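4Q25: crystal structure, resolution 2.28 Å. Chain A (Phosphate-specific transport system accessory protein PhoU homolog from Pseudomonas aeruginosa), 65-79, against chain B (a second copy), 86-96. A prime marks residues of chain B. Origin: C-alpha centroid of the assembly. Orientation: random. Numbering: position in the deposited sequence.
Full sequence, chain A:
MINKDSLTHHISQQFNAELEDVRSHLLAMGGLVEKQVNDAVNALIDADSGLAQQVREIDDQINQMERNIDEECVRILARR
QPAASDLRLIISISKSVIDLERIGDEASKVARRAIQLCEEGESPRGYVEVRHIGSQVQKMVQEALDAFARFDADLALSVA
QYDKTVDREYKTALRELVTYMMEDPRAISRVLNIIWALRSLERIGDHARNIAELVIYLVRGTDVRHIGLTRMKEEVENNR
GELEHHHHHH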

# COMPACT_ATOMS: atom_id res chain seq x y z
N MET A 65 7.27 -2.09 -15.96
CA MET A 65 6.13 -1.57 -16.74
C MET A 65 5.60 -0.29 -16.14
O MET A 65 5.23 0.64 -16.84
CB MET A 65 4.99 -2.57 -16.86
CG MET A 65 5.26 -3.70 -17.83
SD MET A 65 3.97 -4.95 -17.78
CE MET A 65 3.02 -4.45 -19.23
N GLU A 66 5.54 -0.23 -14.82
CA GLU A 66 4.98 0.95 -14.17
C GLU A 66 5.85 2.18 -14.44
O GLU A 66 5.33 3.26 -14.67
CB GLU A 66 4.85 0.74 -12.67
CG GLU A 66 4.35 1.97 -11.90
CD GLU A 66 5.26 2.29 -10.74
OE1 GLU A 66 4.85 2.07 -9.57
OE2 GLU A 66 6.40 2.73 -11.01
N ARG A 67 7.16 1.99 -14.39
CA ARG A 67 8.13 3.04 -14.70
C ARG A 67 8.00 3.50 -16.13
O ARG A 67 8.01 4.71 -16.40
CB ARG A 67 9.55 2.56 -14.47
CG ARG A 67 9.88 2.36 -13.00
CD ARG A 67 11.19 1.60 -12.84
NE ARG A 67 11.19 0.88 -11.56
CZ ARG A 67 11.48 -0.41 -11.41
NH1 ARG A 67 11.86 -1.15 -12.44
NH2 ARG A 67 11.42 -0.95 -10.20
N ASN A 68 7.87 2.55 -17.05
CA ASN A 68 7.71 2.88 -18.47
C ASN A 68 6.44 3.67 -18.76
O ASN A 68 6.44 4.55 -19.60
CB ASN A 68 7.79 1.63 -19.35
CG ASN A 68 9.14 0.97 -19.28
OD1 ASN A 68 10.10 1.58 -18.86
ND2 ASN A 68 9.21 -0.29 -19.64
N ILE A 69 5.38 3.35 -18.06
CA ILE A 69 4.12 4.05 -18.26
C ILE A 69 4.19 5.45 -17.65
O ILE A 69 3.62 6.38 -18.19
CB ILE A 69 2.95 3.25 -17.66
CG1 ILE A 69 2.75 1.93 -18.44
CG2 ILE A 69 1.67 4.04 -17.64
CD1 ILE A 69 1.62 1.03 -17.92
N ASP A 70 4.86 5.60 -16.52
CA ASP A 70 4.97 6.91 -15.86
C ASP A 70 5.71 7.87 -16.75
O ASP A 70 5.30 9.00 -16.89
CB ASP A 70 5.68 6.84 -14.49
CG ASP A 70 4.73 6.45 -13.35
OD1 ASP A 70 3.66 7.08 -13.19
OD2 ASP A 70 5.06 5.50 -12.59
N GLU A 71 6.81 7.42 -17.33
CA GLU A 71 7.61 8.28 -18.23
C GLU A 71 6.83 8.65 -19.47
O GLU A 71 6.91 9.77 -19.97
CB GLU A 71 8.90 7.61 -18.62
CG GLU A 71 9.93 7.61 -17.51
CD GLU A 71 10.21 9.01 -16.98
OE1 GLU A 71 10.87 9.79 -17.70
OE2 GLU A 71 9.73 9.32 -15.86
N GLU A 72 6.05 7.70 -19.96
CA GLU A 72 5.17 7.92 -21.09
C GLU A 72 4.15 9.01 -20.80
O GLU A 72 3.88 9.88 -21.66
CB GLU A 72 4.47 6.60 -21.41
CG GLU A 72 4.01 6.48 -22.82
CD GLU A 72 3.30 5.16 -23.07
OE1 GLU A 72 2.49 5.12 -24.03
OE2 GLU A 72 3.55 4.18 -22.32
N CYS A 73 3.56 8.98 -19.60
CA CYS A 73 2.62 10.03 -19.19
C CYS A 73 3.31 11.37 -19.10
O CYS A 73 2.66 12.44 -19.23
CB CYS A 73 1.99 9.74 -17.83
SG CYS A 73 0.94 8.28 -17.77
N VAL A 74 4.58 11.34 -18.77
CA VAL A 74 5.36 12.54 -18.71
C VAL A 74 5.58 13.12 -20.09
O VAL A 74 5.32 14.27 -20.30
CB VAL A 74 6.69 12.30 -17.94
CG1 VAL A 74 7.69 13.38 -18.19
CG2 VAL A 74 6.42 12.25 -16.47
N ARG A 75 5.95 12.31 -21.04
CA ARG A 75 6.21 12.81 -22.36
C ARG A 75 4.96 13.37 -22.99
O ARG A 75 4.95 14.47 -23.56
CB ARG A 75 6.83 11.73 -23.19
CG ARG A 75 7.99 11.07 -22.48
CD ARG A 75 8.86 10.24 -23.40
NE ARG A 75 8.08 9.30 -24.19
CZ ARG A 75 7.97 8.01 -23.94
NH1 ARG A 75 8.60 7.48 -22.92
NH2 ARG A 75 7.25 7.25 -24.73
N ILE A 76 3.87 12.66 -22.82
CA ILE A 76 2.66 13.10 -23.40
C ILE A 76 2.29 14.42 -22.83
O ILE A 76 1.90 15.29 -23.54
CB ILE A 76 1.50 12.14 -23.10
CG1 ILE A 76 1.54 10.93 -23.99
CG2 ILE A 76 0.17 12.80 -23.35
CD1 ILE A 76 0.50 9.91 -23.63
N LEU A 77 2.38 14.58 -21.53
CA LEU A 77 1.97 15.82 -20.91
C LEU A 77 2.87 16.97 -21.33
O LEU A 77 2.43 18.08 -21.47
CB LEU A 77 1.91 15.70 -19.41
CG LEU A 77 0.69 15.05 -18.80
CD1 LEU A 77 0.73 15.12 -17.30
CD2 LEU A 77 -0.61 15.64 -19.29
N ALA A 78 4.14 16.68 -21.48
CA ALA A 78 5.12 17.66 -21.79
C ALA A 78 4.74 18.29 -23.08
O ALA A 78 4.88 19.47 -23.22
CB ALA A 78 6.48 17.04 -21.89
N ARG A 79 4.19 17.56 -24.03
CA ARG A 79 3.76 18.18 -25.28
C ARG A 79 2.41 18.86 -25.15
O ARG A 79 1.41 18.37 -25.61
CB ARG A 79 3.64 17.16 -26.39
CG ARG A 79 4.75 16.15 -26.43
CD ARG A 79 4.37 15.07 -27.42
NE ARG A 79 5.10 13.84 -27.18
CZ ARG A 79 6.32 13.61 -27.63
NH1 ARG A 79 6.94 14.53 -28.34
NH2 ARG A 79 6.92 12.46 -27.38
N ASP B 86 9.67 19.21 -14.54
CA ASP B 86 8.61 19.75 -13.68
C ASP B 86 7.43 18.78 -13.52
O ASP B 86 6.86 18.69 -12.44
CB ASP B 86 8.08 21.09 -14.24
CG ASP B 86 9.03 22.23 -14.01
OD1 ASP B 86 9.91 22.13 -13.12
OD2 ASP B 86 8.91 23.25 -14.71
N LEU B 87 7.05 18.09 -14.60
CA LEU B 87 6.01 17.07 -14.52
C LEU B 87 6.39 15.96 -13.51
O LEU B 87 5.61 15.59 -12.64
CB LEU B 87 5.77 16.45 -15.89
CG LEU B 87 5.21 17.29 -17.05
CD1 LEU B 87 5.16 16.56 -18.38
CD2 LEU B 87 3.85 17.84 -16.73
N ARG B 88 7.61 15.47 -13.67
CA ARG B 88 8.22 14.45 -12.81
C ARG B 88 8.05 14.86 -11.36
O ARG B 88 7.60 14.09 -10.51
CB ARG B 88 9.72 14.38 -13.14
CG ARG B 88 10.27 13.01 -13.48
CD ARG B 88 10.52 12.73 -14.96
NE ARG B 88 11.61 13.51 -15.49
CZ ARG B 88 12.04 13.47 -16.76
NH1 ARG B 88 11.50 12.64 -17.64
NH2 ARG B 88 13.02 14.28 -17.14
N LEU B 89 8.42 16.10 -11.09
CA LEU B 89 8.36 16.62 -9.74
C LEU B 89 6.93 16.63 -9.18
O LEU B 89 6.69 16.17 -8.06
CB LEU B 89 8.99 18.01 -9.71
CG LEU B 89 8.93 18.86 -8.45
CD1 LEU B 89 9.53 18.17 -7.23
CD2 LEU B 89 9.65 20.15 -8.73
N ILE B 90 5.96 17.11 -9.97
CA ILE B 90 4.60 17.20 -9.48
C ILE B 90 4.01 15.80 -9.34
O ILE B 90 3.33 15.50 -8.36
CB ILE B 90 3.70 18.05 -10.42
CG1 ILE B 90 4.23 19.47 -10.59
CG2 ILE B 90 2.28 18.14 -9.89
CD1 ILE B 90 4.16 20.34 -9.36
N ILE B 91 4.24 14.94 -10.32
CA ILE B 91 3.76 13.58 -10.22
C ILE B 91 4.35 12.89 -8.99
O ILE B 91 3.64 12.20 -8.28
CB ILE B 91 4.05 12.76 -11.49
CG1 ILE B 91 3.13 13.26 -12.63
CG2 ILE B 91 3.82 11.27 -11.25
CD1 ILE B 91 3.32 12.55 -13.96
N SER B 92 5.64 13.11 -8.73
CA SER B 92 6.27 12.56 -7.54
C SER B 92 5.71 13.15 -6.23
O SER B 92 5.65 12.46 -5.21
CB SER B 92 7.78 12.76 -7.60
OG SER B 92 8.35 12.22 -8.79
N ILE B 93 5.29 14.41 -6.25
CA ILE B 93 4.70 14.98 -5.07
C ILE B 93 3.34 14.33 -4.77
O ILE B 93 3.03 13.98 -3.64
CB ILE B 93 4.56 16.51 -5.13
CG1 ILE B 93 5.95 17.15 -4.95
CG2 ILE B 93 3.62 16.98 -4.03
CD1 ILE B 93 6.01 18.64 -5.23
N SER B 94 2.55 14.14 -5.81
CA SER B 94 1.27 13.49 -5.65
C SER B 94 1.43 12.06 -5.18
O SER B 94 0.69 11.63 -4.29
CB SER B 94 0.41 13.57 -6.92
OG SER B 94 0.81 12.63 -7.86
N LYS B 95 2.36 11.31 -5.75
CA LYS B 95 2.68 9.99 -5.19
C LYS B 95 3.06 10.02 -3.72
O LYS B 95 2.66 9.15 -2.96
CB LYS B 95 3.80 9.30 -5.96
CG LYS B 95 3.37 8.85 -7.34
CD LYS B 95 4.54 8.28 -8.12
CE LYS B 95 4.08 7.76 -9.46
NZ LYS B 95 5.15 6.94 -10.07
N SER B 96 3.86 11.00 -3.31
CA SER B 96 4.44 10.95 -1.99
C SER B 96 3.38 11.23 -0.94
O SER B 96 3.50 10.75 0.18
CB SER B 96 5.64 11.92 -1.88
OG SER B 96 5.19 13.23 -1.92

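Contacts between helices commonly follow a pattern: where two helices cross, apolar side chains often pack near the closest backbone approach, while longer charged side chains can pair beside or beyond them. The pairing of two PhoU homolog copies from Pseudomonas aeruginosa is a compact example. In chain A, residues 65 to 78 form the last part of a helix that begins earlier in the chain, held by a regular series of i to i+4 hydrogen bonds; Arg79 is the first residue to leave helical phi/psi, with a psi of 75°. In chain B, residues 86 to 96 lie within a helix that extends beyond them in both directions. The two N-to-C directions make an angle of 127°, so the helices run obliquely and more nearly antiparallel than parallel, and their axes come no closer than 9.8 Å. The nearest pair of alpha carbons is Val74 CA and Leu87′ CA, 6.2 Å apart, and the apolar part of the contact gathers around this pair.

Leu87′ has more area covered by the opposing stretch than any other residue here. Its CA-to-CB bond points toward chain A, and with chi1 in m and chi2 in t it delivers CD1 into the end of the chain A helix. There Leu87′ CD1 lies 4.1 Å from Val74 CG1, 3.5 Å from Leu77 CB and 3.8 Å from Ala78 CB. The fit also involves backbone: Leu87′ CD1 is 3.0 Å from Val74 O and 3.3 Å from Ala78 N, two atoms already joined by the helical hydrogen bond from Ala78 N to Val74 O. The methyl thus packs tightly against backbone atoms that already hydrogen-bond to each other. One helical turn further along chain B, Ile91′ continues the apolar strip, its CD1 4.0 Å from Val74 CG2. Val74 therefore touches both residues, and its CG2, 4.3 Å from Leu87′ CB, lies near each of them.

One charged pair carries the contact beyond this patch, and a second lies at its border. Lys95′, a further turn along and nearly fully extended, with chi2, chi3 and chi4 all in t, reaches Asp70, one turn before Val74. Lys95′ NZ donates to Asp70 OD2 at 2.9 Å, a hydrogen bond within a salt bridge. Glu66 lies another turn back, and its OE2 stands 4.5 Å from Lys95′ NZ, beyond salt-bridge range but near enough to add to the negative surroundings of the ammonium group.

Arg88′ makes the second salt bridge. Its CA-to-CB bond points sideways, yet the end of its side chain comes nearer chain A, bringing Arg88′ NH1 to 2.9 Å from Glu71 OE1. The hydrogen bond is weak despite this short distance, because its angle at the hydrogen is only 122°. Arg88′ NH1 also lies 3.9 Å from Val74 CG1, so the guanidinium group borders the apolar patch while pairing with the carboxylate. The pair shows that a salt bridge can be short while its hydrogen bond is poorly directed.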